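Local coordinates for methanogen homoaconitase large subunit (Methanocaldococcus jannaschii, PDB 4KP2), which forms the iron-sulfur-binding large subunit of a hydro-lyase that converts (R)-homocitrate to homoisocitrate by way of cis-homoaconitate, at residues A[110-115]-A[125-130]; A[118-123]-A[136-141]; A[225-230]-A[325-330]. One frame throughout, in Å; residues are numbered along the deposited sequence.

Contact 1: A[110-115]-A[125-130]; sequences NFHKGG and ENYVLP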
ATOM      1  N   ASN A 110     -22.432  -5.385  10.363  1.00 40.14           N
ATOM      2  CA  ASN A 110     -21.118  -6.001  10.479  1.00 42.36           C
ATOM      3  C   ASN A 110     -20.294  -5.821   9.211  1.00 43.83           C
ATOM      4  O   ASN A 110     -19.820  -6.796   8.627  1.00 50.42           O
ATOM      5  CB  ASN A 110     -21.249  -7.489  10.802  1.00 51.30           C
ATOM      6  CG  ASN A 110     -22.048  -7.743  12.061  1.00 52.12           C
ATOM      7  OD1 ASN A 110     -22.051  -6.930  12.985  1.00 52.21           O
ATOM      8  ND2 ASN A 110     -22.735  -8.878  12.104  1.00 53.06           N
ATOM      9  N   PHE A 111     -20.123  -4.573   8.788  1.00 39.27           N
ATOM     10  CA  PHE A 111     -19.369  -4.277   7.578  1.00 45.68           C
ATOM     11  C   PHE A 111     -18.020  -3.649   7.902  1.00 48.87           C
ATOM     12  O   PHE A 111     -17.915  -2.796   8.782  1.00 46.17           O
ATOM     13  CB  PHE A 111     -20.171  -3.355   6.662  1.00 42.85           C
ATOM     14  CG  PHE A 111     -19.386  -2.827   5.497  1.00 40.83           C
ATOM     15  CD1 PHE A 111     -18.941  -3.680   4.502  1.00 46.32           C
ATOM     16  CD2 PHE A 111     -19.100  -1.477   5.391  1.00 45.77           C
ATOM     17  CE1 PHE A 111     -18.221  -3.199   3.427  1.00 47.97           C
ATOM     18  CE2 PHE A 111     -18.381  -0.989   4.317  1.00 46.04           C
ATOM     19  CZ  PHE A 111     -17.939  -1.850   3.334  1.00 47.82           C
ATOM     20  N   HIS A 112     -16.990  -4.078   7.181  1.00 46.08           N
ATOM     21  CA  HIS A 112     -15.646  -3.556   7.383  1.00 49.96           C
ATOM     22  C   HIS A 112     -15.044  -3.044   6.081  1.00 50.70           C
ATOM     23  O   HIS A 112     -14.888  -3.792   5.117  1.00 52.80           O
ATOM     24  CB  HIS A 112     -14.746  -4.622   8.006  1.00 44.36           C
ATOM     25  CG  HIS A 112     -15.156  -5.015   9.391  1.00 47.54           C
ATOM     26  ND1 HIS A 112     -14.685  -4.375  10.514  1.00 50.17           N
ATOM     27  CD2 HIS A 112     -16.000  -5.978   9.831  1.00 46.87           C
ATOM     28  CE1 HIS A 112     -15.216  -4.928  11.591  1.00 51.03           C
ATOM     29  NE2 HIS A 112     -16.017  -5.903  11.203  1.00 50.38           N
ATOM     30  N   LYS A 113     -14.710  -1.760   6.067  1.00 46.30           N
ATOM     31  CA  LYS A 113     -14.155  -1.117   4.884  1.00 45.96           C
ATOM     32  C   LYS A 113     -12.719  -1.553   4.639  1.00 48.23           C
ATOM     33  O   LYS A 113     -12.178  -2.384   5.369  1.00 48.02           O
ATOM     34  CB  LYS A 113     -14.208   0.401   5.045  1.00 45.71           C
ATOM     35  CG  LYS A 113     -15.591   0.933   5.358  1.00 56.34           C
ATOM     36  CD  LYS A 113     -15.523   2.331   5.943  1.00 58.46           C
ATOM     37  CE  LYS A 113     -14.829   3.294   4.999  1.00 59.97           C
ATOM     38  NZ  LYS A 113     -14.722   4.655   5.591  1.00 64.28           N
ATOM     39  N   GLY A 114     -12.108  -0.984   3.607  1.00 52.04           N
ATOM     40  CA  GLY A 114     -10.717  -1.257   3.308  1.00 50.72           C
ATOM     41  C   GLY A 114      -9.808  -0.704   4.386  1.00 49.41           C
ATOM     42  O   GLY A 114      -9.999   0.418   4.855  1.00 46.91           O
ATOM     43  N   GLY A 115      -8.819  -1.495   4.784  1.00 51.15           N
ATOM     44  CA  GLY A 115      -7.900  -1.093   5.830  1.00 48.48           C
ATOM     45  C   GLY A 115      -8.211  -1.765   7.151  1.00 45.61           C
ATOM     46  O   GLY A 115      -7.356  -1.844   8.033  1.00 51.17           O
ATOM     47  N   GLU A 125     -11.246 -11.942  15.065  1.00 53.05           N
ATOM     48  CA  GLU A 125     -11.019 -10.911  16.070  1.00 58.22           C
ATOM     49  C   GLU A 125     -12.286 -10.435  16.769  1.00 59.38           C
ATOM     50  O   GLU A 125     -12.205  -9.783  17.809  1.00 62.49           O
ATOM     51  CB  GLU A 125     -10.305  -9.705  15.455  1.00 53.54           C
ATOM     52  CG  GLU A 125      -8.810  -9.884  15.277  1.00 50.77           C
ATOM     53  CD  GLU A 125      -8.149  -8.651  14.695  1.00 54.42           C
ATOM     54  OE1 GLU A 125      -8.853  -7.641  14.481  1.00 39.46           O
ATOM     55  OE2 GLU A 125      -6.926  -8.692  14.450  1.00 53.10           O
ATOM     56  N   ASN A 126     -13.453 -10.750  16.211  1.00 55.82           N
ATOM     57  CA  ASN A 126     -14.688 -10.184  16.745  1.00 56.60           C
ATOM     58  C   ASN A 126     -15.978 -10.931  16.402  1.00 56.71           C
ATOM     59  O   ASN A 126     -17.070 -10.400  16.601  1.00 61.50           O
ATOM     60  CB  ASN A 126     -14.811  -8.717  16.312  1.00 63.01           C
ATOM     61  CG  ASN A 126     -15.585  -7.875  17.307  1.00 65.86           C
ATOM     62  OD1 ASN A 126     -16.783  -7.643  17.143  1.00 64.34           O
ATOM     63  ND2 ASN A 126     -14.903  -7.412  18.347  1.00 67.75           N
ATOM     64  N   TYR A 127     -15.871 -12.157  15.898  1.00 51.95           N
ATOM     65  CA  TYR A 127     -17.074 -12.878  15.481  1.00 48.67           C
ATOM     66  C   TYR A 127     -17.102 -14.368  15.819  1.00 47.20           C
ATOM     67  O   TYR A 127     -17.984 -14.824  16.548  1.00 51.30           O
ATOM     68  CB  TYR A 127     -17.327 -12.676  13.984  1.00 51.37           C
ATOM     69  CG  TYR A 127     -17.622 -11.245  13.602  1.00 51.60           C
ATOM     70  CD1 TYR A 127     -18.858 -10.675  13.876  1.00 52.89           C
ATOM     71  CD2 TYR A 127     -16.668 -10.463  12.965  1.00 50.05           C
ATOM     72  CE1 TYR A 127     -19.135  -9.367  13.530  1.00 52.86           C
ATOM     73  CE2 TYR A 127     -16.937  -9.154  12.613  1.00 55.13           C
ATOM     74  CZ  TYR A 127     -18.172  -8.612  12.900  1.00 52.76           C
ATOM     75  OH  TYR A 127     -18.446  -7.309  12.553  1.00 48.67           O
ATOM     76  N   VAL A 128     -16.146 -15.120  15.284  1.00 48.30           N
ATOM     77  CA  VAL A 128     -16.168 -16.582  15.374  1.00 44.55           C
ATOM     78  C   VAL A 128     -16.143 -17.136  16.799  1.00 46.99           C
ATOM     79  O   VAL A 128     -15.153 -17.000  17.518  1.00 49.53           O
ATOM     80  CB  VAL A 128     -15.008 -17.213  14.581  1.00 44.62           C
ATOM     81  CG1 VAL A 128     -15.033 -18.726  14.728  1.00 45.72           C
ATOM     82  CG2 VAL A 128     -15.089 -16.816  13.117  1.00 47.30           C
ATOM     83  N   LEU A 129     -17.243 -17.774  17.191  1.00 50.28           N
ATOM     84  CA  LEU A 129     -17.330 -18.455  18.477  1.00 47.78           C
ATOM     85  C   LEU A 129     -17.240 -19.962  18.271  1.00 44.91           C
ATOM     86  O   LEU A 129     -17.554 -20.457  17.191  1.00 46.50           O
ATOM     87  CB  LEU A 129     -18.641 -18.103  19.183  1.00 44.72           C
ATOM     88  CG  LEU A 129     -18.756 -16.703  19.784  1.00 44.03           C
ATOM     89  CD1 LEU A 129     -20.130 -16.508  20.405  1.00 43.18           C
ATOM     90  CD2 LEU A 129     -17.665 -16.480  20.814  1.00 47.02           C
ATOM     91  N   PRO A 130     -16.794 -20.697  19.303  1.00 49.96           N
ATOM     92  CA  PRO A 130     -16.725 -22.161  19.233  1.00 50.97           C
ATOM     93  C   PRO A 130     -18.078 -22.800  18.925  1.00 49.95           C
ATOM     94  O   PRO A 130     -19.118 -22.186  19.161  1.00 46.52           O
ATOM     95  CB  PRO A 130     -16.265 -22.552  20.639  1.00 52.52           C
ATOM     96  CG  PRO A 130     -15.475 -21.383  21.101  1.00 48.49           C
ATOM     97  CD  PRO A 130     -16.176 -20.180  20.537  1.00 46.42           C
TER
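The hydroxyl of Tyr127 is where this contact is tightest, for it reaches both His112 and Asn110 of segment 110-115. His112 NE2 lies 3.1 Å from Tyr127 OH, and the two are joined by a hydrogen bond with an angle of 152°; either atom could be the donor. The rings approach from opposite directions and meet rim to rim, with NE2 near the plane of the tyrosine ring at its edge, and their planes stand 84° apart. Neither covers the other's face, so the contact rests on NE2 and the hydroxyl. Beside this bond, Asn110 CB sits 3.3 Å from Tyr127 OH, while Asn110 CG comes within 3.6 Å of Tyr127 CE1, and Asn110 ND2 turns to Ile77 O in a weak hydrogen bond. All this hangs on a beta-alpha-beta crossover of a parallel sheet: helix 119-126 lies between strands 111-112 and 133-136, and the chain leading on from the helix carries Tyr127. Tyrosine suits the place because its long side chain bridges backbones whose nearest CA atoms, of Tyr127 and Asn110, are 9.4 Å apart. A chi1 of -64°, which sets Tyr127 CG opposite its own carbonyl carbon, sends the ring toward the strand, where it also rests on Val78 of strand 77-80 and on Ile122 of the helix. The looser side is the outer one: the three touching residues are all partly exposed, and Asn126, next to the tyrosine, is exposed, its CB lying 4.1 Å above the plane of the Tyr127 ring, toward the rim.

Contact 2: A[118-123]-A[136-141]; sequences ICHQIL and GGDSHT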
ATOM      1  N   ILE A 118      -7.755  -8.347   6.871  1.00 36.71           N
ATOM      2  CA  ILE A 118      -8.170  -9.552   6.167  1.00 43.29           C
ATOM      3  C   ILE A 118      -9.491 -10.068   6.728  1.00 42.22           C
ATOM      4  O   ILE A 118      -9.728 -10.003   7.934  1.00 43.29           O
ATOM      5  CB  ILE A 118      -7.093 -10.652   6.265  1.00 41.44           C
ATOM      6  CG1 ILE A 118      -5.737 -10.104   5.818  1.00 45.37           C
ATOM      7  CG2 ILE A 118      -7.472 -11.866   5.430  1.00 37.37           C
ATOM      8  CD1 ILE A 118      -4.618 -11.107   5.903  1.00 48.37           C
ATOM      9  N   CYS A 119     -10.346 -10.564   5.840  1.00 34.17           N
ATOM     10  CA  CYS A 119     -11.672 -11.053   6.204  1.00 39.83           C
ATOM     11  C   CYS A 119     -11.639 -12.110   7.305  1.00 39.51           C
ATOM     12  O   CYS A 119     -12.426 -12.056   8.250  1.00 42.38           O
ATOM     13  CB  CYS A 119     -12.377 -11.619   4.971  1.00 41.96           C
ATOM     14  SG  CYS A 119     -11.500 -12.991   4.179  1.00 44.67           S
ATOM     15  N   HIS A 120     -10.729 -13.069   7.179  1.00 39.08           N
ATOM     16  CA  HIS A 120     -10.621 -14.142   8.159  1.00 38.85           C
ATOM     17  C   HIS A 120     -10.056 -13.640   9.482  1.00 43.47           C
ATOM     18  O   HIS A 120     -10.435 -14.121  10.550  1.00 53.52           O
ATOM     19  CB  HIS A 120      -9.755 -15.278   7.616  1.00 40.37           C
ATOM     20  CG  HIS A 120     -10.318 -15.932   6.392  1.00 45.70           C
ATOM     21  ND1 HIS A 120     -11.667 -16.122   6.208  1.00 47.16           N
ATOM     22  CD2 HIS A 120      -9.709 -16.432   5.291  1.00 46.10           C
ATOM     23  CE1 HIS A 120     -11.871 -16.716   5.043  1.00 47.36           C
ATOM     24  NE2 HIS A 120     -10.700 -16.914   4.469  1.00 48.81           N
ATOM     25  N   GLN A 121      -9.148 -12.673   9.408  1.00 41.41           N
ATOM     26  CA  GLN A 121      -8.546 -12.103  10.606  1.00 40.73           C
ATOM     27  C   GLN A 121      -9.568 -11.289  11.392  1.00 44.50           C
ATOM     28  O   GLN A 121      -9.631 -11.374  12.617  1.00 41.80           O
ATOM     29  CB  GLN A 121      -7.340 -11.236  10.244  1.00 40.58           C
ATOM     30  CG  GLN A 121      -6.597 -10.681  11.447  1.00 38.64           C
ATOM     31  CD  GLN A 121      -5.969 -11.766  12.301  1.00 40.44           C
ATOM     32  OE1 GLN A 121      -5.611 -12.836  11.806  1.00 27.29           O
ATOM     33  NE2 GLN A 121      -5.832 -11.496  13.595  1.00 45.51           N
ATOM     34  N   ILE A 122     -10.364 -10.499  10.677  1.00 45.80           N
ATOM     35  CA  ILE A 122     -11.435  -9.722  11.291  1.00 47.30           C
ATOM     36  C   ILE A 122     -12.460 -10.652  11.930  1.00 52.24           C
ATOM     37  O   ILE A 122     -12.929 -10.415  13.045  1.00 52.18           O
ATOM     38  CB  ILE A 122     -12.143  -8.827  10.255  1.00 42.06           C
ATOM     39  CG1 ILE A 122     -11.193  -7.739   9.753  1.00 45.51           C
ATOM     40  CG2 ILE A 122     -13.395  -8.196  10.848  1.00 43.64           C
ATOM     41  CD1 ILE A 122     -11.806  -6.833   8.711  1.00 48.47           C
ATOM     42  N   LEU A 123     -12.790 -11.721  11.213  1.00 49.47           N
ATOM     43  CA  LEU A 123     -13.771 -12.694  11.674  1.00 50.61           C
ATOM     44  C   LEU A 123     -13.300 -13.378  12.954  1.00 52.98           C
ATOM     45  O   LEU A 123     -14.103 -13.714  13.824  1.00 52.37           O
ATOM     46  CB  LEU A 123     -14.027 -13.737  10.585  1.00 46.38           C
ATOM     47  CG  LEU A 123     -15.480 -14.122  10.309  1.00 47.81           C
ATOM     48  CD1 LEU A 123     -16.297 -12.885   9.982  1.00 50.48           C
ATOM     49  CD2 LEU A 123     -15.552 -15.124   9.169  1.00 42.57           C
ATOM     50  N   GLY A 136     -18.260 -19.166   4.448  1.00 39.96           N
ATOM     51  CA  GLY A 136     -17.541 -18.047   3.871  1.00 43.96           C
ATOM     52  C   GLY A 136     -17.320 -18.153   2.376  1.00 44.29           C
ATOM     53  O   GLY A 136     -17.137 -19.243   1.834  1.00 41.36           O
ATOM     54  N   GLY A 137     -17.341 -17.004   1.707  1.00 41.07           N
ATOM     55  CA  GLY A 137     -17.062 -16.939   0.285  1.00 40.77           C
ATOM     56  C   GLY A 137     -15.570 -16.834   0.038  1.00 40.54           C
ATOM     57  O   GLY A 137     -15.099 -15.909  -0.625  1.00 38.58           O
ATOM     58  N   ASP A 138     -14.827 -17.789   0.585  1.00 46.01           N
ATOM     59  CA  ASP A 138     -13.378 -17.797   0.473  1.00 41.14           C
ATOM     60  C   ASP A 138     -12.874 -19.221   0.667  1.00 48.22           C
ATOM     61  O   ASP A 138     -13.398 -19.964   1.497  1.00 44.48           O
ATOM     62  CB  ASP A 138     -12.759 -16.870   1.520  1.00 42.17           C
ATOM     63  CG  ASP A 138     -11.271 -16.671   1.318  1.00 45.48           C
ATOM     64  OD1 ASP A 138     -10.484 -17.469   1.868  1.00 46.79           O
ATOM     65  OD2 ASP A 138     -10.890 -15.711   0.614  1.00 46.20           O
ATOM     66  N   SER A 139     -11.854 -19.598  -0.096  1.00 50.06           N
ATOM     67  CA  SER A 139     -11.335 -20.962  -0.059  1.00 43.38           C
ATOM     68  C   SER A 139     -10.542 -21.264   1.212  1.00 46.49           C
ATOM     69  O   SER A 139     -10.065 -22.384   1.399  1.00 47.90           O
ATOM     70  CB  SER A 139     -10.478 -21.243  -1.298  1.00 44.69           C
ATOM     71  OG  SER A 139      -9.405 -20.323  -1.393  1.00 59.41           O
ATOM     72  N   HIS A 140     -10.408 -20.268   2.083  1.00 45.41           N
ATOM     73  CA  HIS A 140      -9.681 -20.446   3.336  1.00 43.22           C
ATOM     74  C   HIS A 140     -10.527 -20.079   4.550  1.00 38.46           C
ATOM     75  O   HIS A 140     -10.019 -19.530   5.529  1.00 40.35           O
ATOM     76  CB  HIS A 140      -8.385 -19.635   3.330  1.00 43.95           C
ATOM     77  CG  HIS A 140      -7.392 -20.095   2.311  1.00 48.05           C
ATOM     78  ND1 HIS A 140      -7.417 -19.669   0.999  1.00 54.53           N
ATOM     79  CD2 HIS A 140      -6.347 -20.951   2.406  1.00 49.12           C
ATOM     80  CE1 HIS A 140      -6.429 -20.238   0.335  1.00 56.20           C
ATOM     81  NE2 HIS A 140      -5.764 -21.022   1.164  1.00 53.66           N
ATOM     82  N   THR A 141     -11.815 -20.391   4.483  1.00 40.71           N
ATOM     83  CA  THR A 141     -12.715 -20.184   5.610  1.00 39.86           C
ATOM     84  C   THR A 141     -12.436 -21.243   6.675  1.00 44.84           C
ATOM     85  O   THR A 141     -12.833 -21.103   7.832  1.00 40.85           O
ATOM     86  CB  THR A 141     -14.190 -20.250   5.163  1.00 44.27           C
ATOM     87  OG1 THR A 141     -14.370 -19.438   3.996  1.00 41.96           O
ATOM     88  CG2 THR A 141     -15.119 -19.755   6.263  1.00 39.05           C
TER
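His120, in the first turn of helix 119-126, meets the loop that follows strand 133-136 of the parallel sheet, and that loop receives it with an Asx turn: Asp138 OD1 accepts the backbone N of His140, two residues on, at 2.8 Å. Among the hydrogen bonds, the one across the contact is a His-carboxylate pair, His120 NE2 donating its N-H to Asp138 OD1 at 2.7 Å with an angle of 157°. The acceptor lies close to the imidazole plane, yet the N-H arrives from above the carboxylate plane, 66° out of it. The donors His120 NE2 and His140 N grip OD1 from opposite faces, which fixes the carboxylate's rotation. Within the loop, Thr141 OG1 bonds back to Asp138 O at 2.7 Å. Aspartate suits the place, being short enough to close the turn while serving the histidine. An alanine in place of His120 would probably leave Asp138 without its partner from the helix and open a gap beside the loop. The remaining contacts are packing. The side chain of His120 is about 4 Å from that of Cys323, a predicted [4Fe-4S] ligand, so the pair borders the probable cluster site. Carbonyl O of His140 lies over one face of the His120 ring, and Cys119 SG also sits over a face, 3.7 Å above the plane. Further along the loop, Thr141 CA approaches His120 CE1 to 3.6 Å.

Contact 3: A[225-230]-A[325-330]; sequences RLTLCN and NGRLSD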
ATOM      1  N   ARG A 225      -2.722 -22.018  16.031  1.00 47.71           N
ATOM      2  CA  ARG A 225      -3.877 -22.828  15.663  1.00 55.75           C
ATOM      3  C   ARG A 225      -4.569 -22.282  14.418  1.00 51.36           C
ATOM      4  O   ARG A 225      -5.128 -23.041  13.624  1.00 48.23           O
ATOM      5  CB  ARG A 225      -4.863 -22.916  16.829  1.00 45.11           C
ATOM      6  CG  ARG A 225      -4.290 -23.603  18.054  1.00 46.51           C
ATOM      7  CD  ARG A 225      -5.317 -23.709  19.165  1.00 50.18           C
ATOM      8  NE  ARG A 225      -4.767 -24.375  20.340  1.00 52.39           N
ATOM      9  CZ  ARG A 225      -5.454 -24.617  21.450  1.00 51.33           C
ATOM     10  NH1 ARG A 225      -6.724 -24.246  21.540  1.00 46.70           N
ATOM     11  NH2 ARG A 225      -4.872 -25.230  22.472  1.00 54.05           N
ATOM     12  N   LEU A 226      -4.527 -20.964  14.255  1.00 51.74           N
ATOM     13  CA  LEU A 226      -5.074 -20.322  13.066  1.00 47.56           C
ATOM     14  C   LEU A 226      -4.296 -20.738  11.824  1.00 53.84           C
ATOM     15  O   LEU A 226      -4.870 -20.914  10.749  1.00 52.08           O
ATOM     16  CB  LEU A 226      -5.043 -18.800  13.212  1.00 44.21           C
ATOM     17  CG  LEU A 226      -6.367 -18.105  13.539  1.00 50.62           C
ATOM     18  CD1 LEU A 226      -6.971 -18.651  14.822  1.00 47.21           C
ATOM     19  CD2 LEU A 226      -6.165 -16.601  13.636  1.00 48.92           C
ATOM     20  N   THR A 227      -2.986 -20.891  11.980  1.00 50.44           N
ATOM     21  CA  THR A 227      -2.116 -21.269  10.873  1.00 50.35           C
ATOM     22  C   THR A 227      -2.370 -22.705  10.423  1.00 52.02           C
ATOM     23  O   THR A 227      -2.425 -22.990   9.225  1.00 51.69           O
ATOM     24  CB  THR A 227      -0.631 -21.115  11.255  1.00 47.83           C
ATOM     25  OG1 THR A 227      -0.374 -19.759  11.640  1.00 46.49           O
ATOM     26  CG2 THR A 227       0.265 -21.482  10.082  1.00 49.47           C
ATOM     27  N   LEU A 228      -2.528 -23.602  11.390  1.00 49.07           N
ATOM     28  CA  LEU A 228      -2.747 -25.015  11.100  1.00 50.84           C
ATOM     29  C   LEU A 228      -4.065 -25.261  10.371  1.00 52.27           C
ATOM     30  O   LEU A 228      -4.131 -26.074   9.449  1.00 53.97           O
ATOM     31  CB  LEU A 228      -2.697 -25.844  12.386  1.00 51.99           C
ATOM     32  CG  LEU A 228      -1.386 -26.581  12.673  1.00 46.55           C
ATOM     33  CD1 LEU A 228      -0.205 -25.623  12.645  1.00 54.71           C
ATOM     34  CD2 LEU A 228      -1.461 -27.306  14.007  1.00 42.05           C
ATOM     35  N   CYS A 229      -5.109 -24.553  10.785  1.00 43.28           N
ATOM     36  CA  CYS A 229      -6.426 -24.717  10.180  1.00 48.72           C
ATOM     37  C   CYS A 229      -6.541 -23.972   8.856  1.00 50.55           C
ATOM     38  O   CYS A 229      -7.423 -24.259   8.049  1.00 43.62           O
ATOM     39  CB  CYS A 229      -7.521 -24.252  11.142  1.00 52.02           C
ATOM     40  SG  CYS A 229      -7.629 -25.216  12.665  1.00 49.88           S
ATOM     41  N   ASN A 230      -5.645 -23.015   8.637  1.00 49.02           N
ATOM     42  CA  ASN A 230      -5.664 -22.215   7.418  1.00 46.17           C
ATOM     43  C   ASN A 230      -5.204 -23.008   6.200  1.00 42.96           C
ATOM     44  O   ASN A 230      -5.723 -22.827   5.096  1.00 47.33           O
ATOM     45  CB  ASN A 230      -4.795 -20.967   7.579  1.00 51.86           C
ATOM     46  CG  ASN A 230      -4.842 -20.061   6.364  1.00 50.19           C
ATOM     47  OD1 ASN A 230      -4.134 -20.282   5.381  1.00 50.41           O
ATOM     48  ND2 ASN A 230      -5.678 -19.033   6.427  1.00 47.49           N
ATOM     49  N   ASN A 325       0.253 -15.824   8.207  1.00 53.21           N
ATOM     50  CA  ASN A 325       1.284 -15.203   9.029  1.00 55.69           C
ATOM     51  C   ASN A 325       1.318 -13.683   8.915  1.00 53.94           C
ATOM     52  O   ASN A 325       2.303 -13.111   8.450  1.00 56.99           O
ATOM     53  CB  ASN A 325       2.659 -15.776   8.679  1.00 51.91           C
ATOM     54  CG  ASN A 325       2.801 -17.232   9.071  1.00 54.68           C
ATOM     55  OD1 ASN A 325       3.168 -18.072   8.252  1.00 51.97           O
ATOM     56  ND2 ASN A 325       2.509 -17.538  10.331  1.00 53.97           N
ATOM     57  N   GLY A 326       0.243 -13.032   9.348  1.00 50.27           N
ATOM     58  CA  GLY A 326       0.167 -11.585   9.293  1.00 44.54           C
ATOM     59  C   GLY A 326      -0.164 -10.964  10.634  1.00 46.75           C
ATOM     60  O   GLY A 326      -0.340  -9.751  10.741  1.00 46.17           O
ATOM     61  N   ARG A 327      -0.248 -11.799  11.664  1.00 43.11           N
ATOM     62  CA  ARG A 327      -0.594 -11.329  12.998  1.00 46.77           C
ATOM     63  C   ARG A 327       0.600 -10.699  13.709  1.00 42.08           C
ATOM     64  O   ARG A 327       1.692 -10.611  13.149  1.00 44.77           O
ATOM     65  CB  ARG A 327      -1.186 -12.471  13.827  1.00 46.19           C
ATOM     66  CG  ARG A 327      -2.591 -12.861  13.398  1.00 40.69           C
ATOM     67  CD  ARG A 327      -2.971 -14.234  13.915  1.00 39.51           C
ATOM     68  NE  ARG A 327      -2.229 -15.293  13.234  1.00 48.72           N
ATOM     69  CZ  ARG A 327      -2.607 -15.848  12.087  1.00 47.05           C
ATOM     70  NH1 ARG A 327      -3.718 -15.443  11.487  1.00 40.43           N
ATOM     71  NH2 ARG A 327      -1.874 -16.806  11.537  1.00 47.97           N
ATOM     72  N   LEU A 328       0.377 -10.260  14.945  1.00 47.40           N
ATOM     73  CA  LEU A 328       1.389  -9.549  15.716  1.00 46.08           C
ATOM     74  C   LEU A 328       2.640 -10.394  15.942  1.00 45.59           C
ATOM     75  O   LEU A 328       3.761  -9.919  15.757  1.00 51.51           O
ATOM     76  CB  LEU A 328       0.814  -9.115  17.066  1.00 45.46           C
ATOM     77  CG  LEU A 328       1.113  -7.693  17.548  1.00 44.38           C
ATOM     78  CD1 LEU A 328       0.747  -7.547  19.015  1.00 39.73           C
ATOM     79  CD2 LEU A 328       2.568  -7.321  17.319  1.00 51.57           C
ATOM     80  N   SER A 329       2.436 -11.643  16.350  1.00 48.26           N
ATOM     81  CA  SER A 329       3.540 -12.546  16.654  1.00 47.48           C
ATOM     82  C   SER A 329       4.431 -12.782  15.439  1.00 49.80           C
ATOM     83  O   SER A 329       5.646 -12.925  15.569  1.00 56.72           O
ATOM     84  CB  SER A 329       3.004 -13.879  17.176  1.00 46.29           C
ATOM     85  OG  SER A 329       2.150 -14.492  16.225  1.00 44.57           O
ATOM     86  N   ASP A 330       3.820 -12.817  14.260  1.00 47.14           N
ATOM     87  CA  ASP A 330       4.558 -13.030  13.021  1.00 47.06           C
ATOM     88  C   ASP A 330       5.418 -11.816  12.684  1.00 51.30           C
ATOM     89  O   ASP A 330       6.555 -11.952  12.232  1.00 54.99           O
ATOM     90  CB  ASP A 330       3.597 -13.335  11.870  1.00 48.38           C
ATOM     91  CG  ASP A 330       2.719 -14.538  12.148  1.00 53.12           C
ATOM     92  OD1 ASP A 330       3.178 -15.677  11.920  1.00 52.33           O
ATOM     93  OD2 ASP A 330       1.565 -14.347  12.591  1.00 51.93           O
TER
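A bend at chi3 of Arg327 (-70°) turns its guanidinium back toward helix 222-230, where Leu226 and Thr227 meet it. With chi1 at -58°, Thr227 OG1 stands opposite its own carbonyl carbon and comes to the edge of that guanidinium, near its plane, 3.3 Å from Arg327 NH2. Leu226 approaches from another direction: its CB lies over one face of the flat group, offset toward the rim, and its CD2 is 3.5 Å from Arg327 NH1. A leucine suits this spot because it can cover the flat face, which carries no N-H, while the N-H groups at the edge point to acceptors. Arg327 NH1 bonds to Cys323 O and Gln121 OE1, and Thr227 OG1 has Asp223 O of its own helix as its main partner, with Thr324 O as a shared or alternative one. Asn325 ND2 lies 3.9 Å from Thr227 OG1, and the other end of that amide, OD1, is bonded to Lys190. Helix 222-230 thus meets the loop between strand 317-320 of a parallel sheet and helix 328-338. Arg327 occupies the N-cap position of the latter helix, and within this opening turn Asp330 OD2 accepts a weak bond from Arg327 N at 3.3 Å. The same carboxylate oxygen forms a long ion pair with Arg327 NE, 4.0 Å away and well outside the guanidinium plane. With a face packed by Leu226 and NH1 bonded to a carbonyl and an amide oxygen, the guanidinium probably has little freedom to rotate, about 5 Å, side chain to side chain, from the predicted cluster ligand Cys323.

Overall arrangement
Contact 1 is a surface contact, whereas contacts 2 and 3 are buried, the centre of each about 7 Å from the chain's centre. Contacts 1 and 2 share helix 119-126: one secures the chain leading on from the helix to a strand of the parallel sheet, the other joins its first turn to a loop of the same sheet, and Val128 N probably bonds to Leu123 O between them. Contact 3 instead joins a helix to the loop leading into another, far apart in sequence. It meets contact 2 through Gln121 and Arg327, but does not touch contact 1. Chemistry follows place: a tyrosine hydroxyl-imidazole bond at the surface, a histidine-carboxylate bond and a buried arginine near the predicted cluster ligands.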